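Side-chain contacts in putative sulfurtransferase DsrE (Allochromatium vinosum, PDB 2HY5), which is of unconfirmed function but is probably a sulfur-carrying sulfurtransferase that may take part in the oxidation of intracellular sulfur: residues Y21-A26 against R124-G129; I7-G10 against Q15-D18; G86-G91 against N96-T101. All blocks are in the same frame, centred on the assembly; numbering follows the deposited sequence.

Interaction 1 (Y21-A26 against R124-G129); sequences YQFAKA and RLVVFG
Phe23 is the residue that bridges from the helix to the strand, and it meets both Phe128 and Val126. The two phenylalanines touch where the tip of one reaches the root of the other: CZ of Phe128 lies 3.7 Å from CB of Phe23, and the same CZ is 3.8 Å from Phe23 CG. Their side chains cross at about a right angle. The rings themselves are set obliquely, with centroids 5.8 Å apart and planes at 56°. Phe23 carries CG anti to its backbone N (chi1 -178°), which lays the ring out from the helix and brings its far end to Val126. That valine approaches from the opposite direction. Its CG1 is over one face of the Phe23 ring, while CG2 makes the nearest approach, 4.1 Å from Phe23 CZ. No hydrogen bond spans the two segments; the contact is entirely apolar, and all three side chains are buried. A T-shaped contact with Phe3 and another with Phe88 of the DsrH chain also engage the Phe23 ring, so this packing runs on into a subunit interface. Helix 16-29 lies here against one face of the parallel sheet. Strand 124-128, outermost within this chain, bonds through its backbone to strand 2-7, and on the other face its Leu125 and Val127 pack on Val133 of a DsrF chain.

Interaction 2 (I7-G10 against Q15-D18); sequences INEG and QASD
Glu9 and Ala16 make one of the two apolar touches between the loop and the start of the helix. CB of Glu9 lies 4.0 Å from CB of Ala16, and Glu9 CG is equally near that methyl, so the acid presents only its aliphatic root here. In the other, CG2 of Ile7, the branch anti to the backbone N, rests 4.0 Å from CA of Ser17 and so meets the helix backbone rather than the hydroxyl. This is the turn of a beta-alpha unit in a parallel alpha/beta fold: the chain leaves strand 2-7, turns at the C-terminal end of the strand and enters helix 16-29. Polar contact across the turn runs through a water. It accepts a bond from Ser17 N (2.8 Å to the water oxygen) in the first helical turn, and it can donate one to Gly10 O, 2.7 Å from its oxygen, though its protons have other acceptors in reach. The polar side-chain ends go to other partners. Bent at chi2 (-56°), Glu9 carries its carboxylate away from Ala16 and bonds through OE2 to Tyr21 OH of a DsrF chain; OE1 sits close to Asp130 OD1, a like-charged neighbour that may raise the proton affinity of either acid. Ser17 OG is gripped twice, by Asn46 OD1 and Trp64 NE1.

Interaction 3 (G86-G91 against N96-T101); sequences GIVDEG and NGKDAT
The carboxylate of Glu90 is the flat group that meets Thr101, and the methyl CG2 comes in from one side of its plane, beyond OE2, at a close 3.1 Å from that oxygen. A water joins the polar ends instead: Glu90 OE2 accepts from it at 2.7 Å from the water oxygen, and Thr101 OG1 is hydrogen-bonded to the same water at 2.6 Å. With chi1 at 65°, Thr101 turns OG1 between its backbone N and carbonyl carbon, and CG2 is left to face Glu90 and the backbone of Asp89. Arg49 NH2 also bonds OG1. Further in, Val88 O approaches Thr101 CB at 3.3 Å, while Val88 CG1 lies against the carbonyl of Ala100, 4.0 Å from its O, and against Lys98 CG. That buried Ala100 O has no hydrogen-bonding partner in the model. Lys98 NZ leads away to Arg49 O of the second subunit. The two segments hold the two ends of helix 90-96: Asp89 is its N-cap, bonding Glu92 N through OD2, and Gly97 ends it with a Schellman motif. Val88 and Thr101 both pack on Ala93 of that helix, and the loop beyond leads on to strand 108-110.

Interactions 1 and 2 adjoin, their centres about 10 Å apart, and both use helix 16-29. They meet where strand 124-128 ends beside the loop: Phe128 O lies 2.9 Å from Asn8 N, a probable hydrogen bond, and Gly129 O packs 3.8 Å from Ala16 CB. Interaction 3 stands apart, its centre about 29 Å from that of interaction 1 on the opposite side of the chain's centre, and about 23 Å from that of interaction 2. Cys78, by similarity the persulfide-forming cysteine, has its side chain about 11 Å from that of Ile7 in interaction 2 and about 12 Å from that of Asp89 in interaction 3, so those two side chains do not touch it.

Interaction 1 (Y21-A26 against R124-G129)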
loop_
_atom_site.group_PDB
_atom_site.type_symbol
_atom_site.label_atom_id
_atom_site.label_comp_id
_atom_site.label_asym_id
_atom_site.label_seq_id
_atom_site.Cartn_x
_atom_site.Cartn_y
_atom_site.Cartn_z
ATOM N N TYR A 21 -0.919 -17.212 -5.211
ATOM C CA TYR A 21 -0.308 -18.347 -5.892
ATOM C C TYR A 21 -0.306 -19.588 -4.999
ATOM O O TYR A 21 -0.721 -20.675 -5.420
ATOM C CB TYR A 21 1.128 -18.019 -6.300
ATOM C CG TYR A 21 1.867 -19.232 -6.806
ATOM C CD1 TYR A 21 1.666 -19.706 -8.104
ATOM C CD2 TYR A 21 2.698 -19.959 -5.958
ATOM C CE1 TYR A 21 2.278 -20.880 -8.539
ATOM C CE2 TYR A 21 3.305 -21.132 -6.379
ATOM C CZ TYR A 21 3.093 -21.588 -7.669
ATOM O OH TYR A 21 3.705 -22.753 -8.078
ATOM N N GLN A 22 0.163 -19.430 -3.763
ATOM C CA GLN A 22 0.214 -20.561 -2.838
ATOM C C GLN A 22 -1.183 -21.093 -2.541
ATOM O O GLN A 22 -1.371 -22.297 -2.392
ATOM C CB GLN A 22 0.925 -20.164 -1.536
ATOM C CG GLN A 22 2.365 -19.680 -1.735
ATOM C CD GLN A 22 3.301 -20.754 -2.276
ATOM O OE1 GLN A 22 4.372 -20.454 -2.816
ATOM N NE2 GLN A 22 2.911 -22.008 -2.118
ATOM N N PHE A 23 -2.163 -20.199 -2.459
ATOM C CA PHE A 23 -3.545 -20.614 -2.206
ATOM C C PHE A 23 -4.056 -21.413 -3.405
ATOM O O PHE A 23 -4.644 -22.483 -3.250
ATOM C CB PHE A 23 -4.454 -19.401 -2.008
ATOM C CG PHE A 23 -5.882 -19.761 -1.703
ATOM C CD1 PHE A 23 -6.303 -19.934 -0.389
ATOM C CD2 PHE A 23 -6.798 -19.959 -2.731
ATOM C CE1 PHE A 23 -7.617 -20.299 -0.102
ATOM C CE2 PHE A 23 -8.116 -20.325 -2.459
ATOM C CZ PHE A 23 -8.528 -20.496 -1.141
ATOM N N ALA A 24 -3.832 -20.877 -4.601
ATOM C CA ALA A 24 -4.271 -21.531 -5.827
ATOM C C ALA A 24 -3.663 -22.914 -5.959
ATOM O O ALA A 24 -4.365 -23.884 -6.259
ATOM C CB ALA A 24 -3.892 -20.691 -7.038
ATOM N N LYS A 25 -2.354 -23.002 -5.754
ATOM C CA LYS A 25 -1.668 -24.279 -5.871
ATOM C C LYS A 25 -2.240 -25.288 -4.888
ATOM O O LYS A 25 -2.492 -26.440 -5.239
ATOM C CB LYS A 25 -0.168 -24.101 -5.629
ATOM C CG LYS A 25 0.663 -25.295 -6.082
ATOM C CD LYS A 25 2.137 -24.936 -6.194
ATOM C CE LYS A 25 2.826 -24.966 -4.847
ATOM N NZ LYS A 25 2.986 -26.366 -4.361
ATOM N N ALA A 26 -2.461 -24.851 -3.654
ATOM C CA ALA A 26 -2.995 -25.749 -2.639
ATOM C C ALA A 26 -4.415 -26.198 -2.972
ATOM O O ALA A 26 -4.780 -27.355 -2.748
ATOM C CB ALA A 26 -2.965 -25.069 -1.271
ATOM N N ARG A 124 -16.828 -19.655 -4.386
ATOM C CA ARG A 124 -16.142 -18.730 -3.488
ATOM C C ARG A 124 -15.294 -17.719 -4.252
ATOM O O ARG A 124 -14.668 -18.054 -5.259
ATOM C CB ARG A 124 -15.226 -19.500 -2.534
ATOM C CG ARG A 124 -15.927 -20.551 -1.691
ATOM C CD ARG A 124 -16.788 -19.924 -0.616
ATOM N NE ARG A 124 -17.372 -20.945 0.251
ATOM C CZ ARG A 124 -18.470 -21.634 -0.034
ATOM N NH1 ARG A 124 -19.122 -21.416 -1.166
ATOM N NH2 ARG A 124 -18.914 -22.547 0.819
ATOM N N LEU A 125 -15.292 -16.482 -3.765
ATOM C CA LEU A 125 -14.489 -15.414 -4.351
ATOM C C LEU A 125 -13.457 -15.052 -3.293
ATOM O O LEU A 125 -13.805 -14.544 -2.224
ATOM C CB LEU A 125 -15.343 -14.186 -4.667
ATOM C CG LEU A 125 -14.566 -12.911 -5.026
ATOM C CD1 LEU A 125 -13.797 -13.093 -6.336
ATOM C CD2 LEU A 125 -15.543 -11.759 -5.127
ATOM N N VAL A 126 -12.192 -15.320 -3.591
ATOM C CA VAL A 126 -11.116 -15.042 -2.653
ATOM C C VAL A 126 -10.258 -13.920 -3.216
ATOM O O VAL A 126 -9.638 -14.069 -4.271
ATOM C CB VAL A 126 -10.263 -16.302 -2.412
ATOM C CG1 VAL A 126 -9.294 -16.067 -1.266
ATOM C CG2 VAL A 126 -11.170 -17.480 -2.099
ATOM N N VAL A 127 -10.240 -12.800 -2.499
ATOM C CA VAL A 127 -9.507 -11.611 -2.916
ATOM C C VAL A 127 -8.199 -11.430 -2.160
ATOM O O VAL A 127 -8.148 -11.548 -0.937
ATOM C CB VAL A 127 -10.370 -10.344 -2.715
ATOM C CG1 VAL A 127 -9.643 -9.120 -3.281
ATOM C CG2 VAL A 127 -11.720 -10.521 -3.390
ATOM N N PHE A 128 -7.140 -11.139 -2.905
ATOM C CA PHE A 128 -5.825 -10.933 -2.321
ATOM C C PHE A 128 -5.371 -9.529 -2.663
ATOM O O PHE A 128 -5.259 -9.172 -3.833
ATOM C CB PHE A 128 -4.828 -11.954 -2.876
ATOM C CG PHE A 128 -5.128 -13.373 -2.476
ATOM C CD1 PHE A 128 -6.068 -14.126 -3.177
ATOM C CD2 PHE A 128 -4.500 -13.941 -1.372
ATOM C CE1 PHE A 128 -6.380 -15.431 -2.783
ATOM C CE2 PHE A 128 -4.805 -15.250 -0.966
ATOM C CZ PHE A 128 -5.748 -15.992 -1.673
ATOM N N GLY A 129 -5.117 -8.724 -1.640
ATOM C CA GLY A 129 -4.692 -7.363 -1.890
ATOM C C GLY A 129 -3.888 -6.791 -0.748
ATOM O O GLY A 129 -3.200 -7.521 -0.036
#

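Interaction 2 (I7-G10 against Q15-D18)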
loop_
_atom_site.group_PDB
_atom_site.type_symbol
_atom_site.label_atom_id
_atom_site.label_comp_id
_atom_site.label_asym_id
_atom_site.label_seq_id
_atom_site.Cartn_x
_atom_site.Cartn_y
_atom_site.Cartn_z
ATOM N N ILE A 7 -6.611 -10.762 -7.676
ATOM C CA ILE A 7 -5.327 -10.274 -7.175
ATOM C C ILE A 7 -5.246 -8.788 -7.517
ATOM O O ILE A 7 -5.316 -8.414 -8.687
ATOM C CB ILE A 7 -4.163 -11.058 -7.818
ATOM C CG1 ILE A 7 -4.295 -12.542 -7.444
ATOM C CG2 ILE A 7 -2.820 -10.514 -7.337
ATOM C CD1 ILE A 7 -3.339 -13.452 -8.159
ATOM N N ASN A 8 -5.097 -7.950 -6.490
ATOM C CA ASN A 8 -5.083 -6.497 -6.664
ATOM C C ASN A 8 -3.751 -5.772 -6.612
ATOM O O ASN A 8 -3.713 -4.552 -6.792
ATOM C CB ASN A 8 -5.979 -5.833 -5.615
ATOM C CG ASN A 8 -7.387 -6.389 -5.601
ATOM O OD1 ASN A 8 -7.907 -6.828 -6.623
ATOM N ND2 ASN A 8 -8.021 -6.342 -4.439
ATOM N N GLU A 9 -2.666 -6.490 -6.363
ATOM C CA GLU A 9 -1.373 -5.832 -6.261
ATOM C C GLU A 9 -0.327 -6.378 -7.205
ATOM O O GLU A 9 -0.392 -7.532 -7.628
ATOM C CB GLU A 9 -0.856 -5.939 -4.829
ATOM C CG GLU A 9 -1.846 -5.472 -3.787
ATOM C CD GLU A 9 -2.322 -4.049 -4.019
ATOM O OE1 GLU A 9 -1.521 -3.226 -4.510
ATOM O OE2 GLU A 9 -3.492 -3.752 -3.690
ATOM N N GLY A 10 0.653 -5.533 -7.509
ATOM C CA GLY A 10 1.727 -5.927 -8.395
ATOM C C GLY A 10 2.668 -6.933 -7.762
ATOM O O GLY A 10 2.700 -7.085 -6.536
ATOM N N GLN A 15 2.939 -8.960 -0.951
ATOM C CA GLN A 15 2.898 -10.420 -0.919
ATOM C C GLN A 15 1.633 -11.015 -1.538
ATOM O O GLN A 15 1.572 -12.217 -1.792
ATOM C CB GLN A 15 3.032 -10.902 0.525
ATOM C CG GLN A 15 3.270 -12.402 0.652
ATOM C CD GLN A 15 3.342 -12.856 2.092
ATOM O OE1 GLN A 15 3.475 -12.044 3.012
ATOM N NE2 GLN A 15 3.267 -14.167 2.298
ATOM N N ALA A 16 0.638 -10.171 -1.789
ATOM C CA ALA A 16 -0.638 -10.601 -2.362
ATOM C C ALA A 16 -0.523 -11.642 -3.477
ATOM O O ALA A 16 -1.130 -12.706 -3.393
ATOM C CB ALA A 16 -1.420 -9.389 -2.868
ATOM N N SER A 17 0.247 -11.340 -4.518
ATOM C CA SER A 17 0.393 -12.273 -5.629
ATOM C C SER A 17 0.961 -13.625 -5.177
ATOM O O SER A 17 0.538 -14.672 -5.660
ATOM C CB SER A 17 1.286 -11.668 -6.715
ATOM O OG SER A 17 1.291 -12.499 -7.867
ATOM N N ASP A 18 1.924 -13.599 -4.260
ATOM C CA ASP A 18 2.527 -14.832 -3.752
ATOM C C ASP A 18 1.515 -15.628 -2.932
ATOM O O ASP A 18 1.422 -16.850 -3.045
ATOM C CB ASP A 18 3.737 -14.513 -2.872
ATOM C CG ASP A 18 4.940 -14.070 -3.675
ATOM O OD1 ASP A 18 5.592 -14.932 -4.304
ATOM O OD2 ASP A 18 5.220 -12.853 -3.681
HETATM O O HOH W 1 1.196 -8.726 -5.052
#

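Interaction 3 (G86-G91 against N96-T101)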
loop_
_atom_site.group_PDB
_atom_site.type_symbol
_atom_site.label_atom_id
_atom_site.label_comp_id
_atom_site.label_asym_id
_atom_site.label_seq_id
_atom_site.Cartn_x
_atom_site.Cartn_y
_atom_site.Cartn_z
ATOM N N GLY A 86 0.107 0.192 -18.492
ATOM C CA GLY A 86 1.084 -0.210 -19.484
ATOM C C GLY A 86 1.219 -1.688 -19.794
ATOM O O GLY A 86 2.311 -2.134 -20.133
ATOM N N ILE A 87 0.143 -2.455 -19.661
ATOM C CA ILE A 87 0.193 -3.876 -20.003
ATOM C C ILE A 87 -0.466 -3.913 -21.375
ATOM O O ILE A 87 -1.627 -3.522 -21.528
ATOM C CB ILE A 87 -0.594 -4.750 -19.001
ATOM C CG1 ILE A 87 0.109 -4.739 -17.640
ATOM C CG2 ILE A 87 -0.685 -6.185 -19.521
ATOM C CD1 ILE A 87 1.511 -5.345 -17.644
ATOM N N VAL A 88 0.282 -4.379 -22.369
ATOM C CA VAL A 88 -0.194 -4.383 -23.745
ATOM C C VAL A 88 -0.005 -5.687 -24.512
ATOM O O VAL A 88 1.071 -6.282 -24.479
ATOM C CB VAL A 88 0.535 -3.264 -24.541
ATOM C CG1 VAL A 88 0.025 -3.210 -25.967
ATOM C CG2 VAL A 88 0.361 -1.923 -23.840
ATOM N N ASP A 89 -1.058 -6.128 -25.198
ATOM C CA ASP A 89 -0.968 -7.319 -26.035
ATOM C C ASP A 89 -1.065 -6.818 -27.474
ATOM O O ASP A 89 -1.164 -5.616 -27.702
ATOM C CB ASP A 89 -2.096 -8.319 -25.740
ATOM C CG ASP A 89 -3.475 -7.790 -26.106
ATOM O OD1 ASP A 89 -4.432 -8.591 -26.103
ATOM O OD2 ASP A 89 -3.614 -6.583 -26.384
ATOM N N GLU A 90 -1.041 -7.726 -28.443
ATOM C CA GLU A 90 -1.099 -7.325 -29.848
ATOM C C GLU A 90 -2.266 -6.404 -30.203
ATOM O O GLU A 90 -2.073 -5.375 -30.859
ATOM C CB GLU A 90 -1.127 -8.567 -30.744
ATOM C CG GLU A 90 0.108 -8.720 -31.624
ATOM C CD GLU A 90 1.398 -8.811 -30.827
ATOM O OE1 GLU A 90 2.481 -8.831 -31.447
ATOM O OE2 GLU A 90 1.332 -8.867 -29.580
ATOM N N GLY A 91 -3.470 -6.770 -29.779
ATOM C CA GLY A 91 -4.636 -5.955 -30.079
ATOM C C GLY A 91 -4.516 -4.540 -29.546
ATOM O O GLY A 91 -4.764 -3.568 -30.263
ATOM N N ASN A 96 -3.930 1.200 -29.686
ATOM C CA ASN A 96 -3.376 2.310 -28.916
ATOM C C ASN A 96 -2.105 2.918 -29.508
ATOM O O ASN A 96 -1.486 3.791 -28.897
ATOM C CB ASN A 96 -3.107 1.845 -27.481
ATOM C CG ASN A 96 -4.350 1.278 -26.807
ATOM O OD1 ASN A 96 -4.267 0.635 -25.755
ATOM N ND2 ASN A 96 -5.508 1.519 -27.406
ATOM N N GLY A 97 -1.715 2.451 -30.688
ATOM C CA GLY A 97 -0.526 2.977 -31.338
ATOM C C GLY A 97 0.791 2.802 -30.600
ATOM O O GLY A 97 1.583 3.741 -30.516
ATOM N N LYS A 98 1.031 1.610 -30.062
ATOM C CA LYS A 98 2.277 1.320 -29.352
ATOM C C LYS A 98 3.154 0.533 -30.323
ATOM O O LYS A 98 2.634 -0.174 -31.188
ATOM C CB LYS A 98 2.001 0.462 -28.112
ATOM C CG LYS A 98 0.738 0.844 -27.341
ATOM C CD LYS A 98 0.992 1.786 -26.165
ATOM C CE LYS A 98 1.375 3.185 -26.597
ATOM N NZ LYS A 98 1.307 4.145 -25.450
ATOM N N ASP A 99 4.472 0.645 -30.189
ATOM C CA ASP A 99 5.373 -0.080 -31.080
ATOM C C ASP A 99 5.898 -1.373 -30.461
ATOM O O ASP A 99 6.808 -1.996 -31.004
ATOM C CB ASP A 99 6.559 0.803 -31.498
ATOM C CG ASP A 99 7.385 1.285 -30.314
ATOM O OD1 ASP A 99 7.627 0.488 -29.386
ATOM O OD2 ASP A 99 7.811 2.461 -30.319
ATOM N N ALA A 100 5.326 -1.775 -29.331
ATOM C CA ALA A 100 5.753 -3.001 -28.663
ATOM C C ALA A 100 4.670 -3.534 -27.731
ATOM O O ALA A 100 3.733 -2.818 -27.385
ATOM C CB ALA A 100 7.030 -2.743 -27.876
ATOM N N THR A 101 4.805 -4.801 -27.348
ATOM C CA THR A 101 3.870 -5.455 -26.430
ATOM C C THR A 101 4.697 -5.992 -25.267
ATOM O O THR A 101 5.910 -6.159 -25.388
ATOM C CB THR A 101 3.149 -6.661 -27.077
ATOM O OG1 THR A 101 4.111 -7.681 -27.373
ATOM C CG2 THR A 101 2.440 -6.252 -28.354
HETATM O O HOH W 2 3.947 -9.517 -29.164
#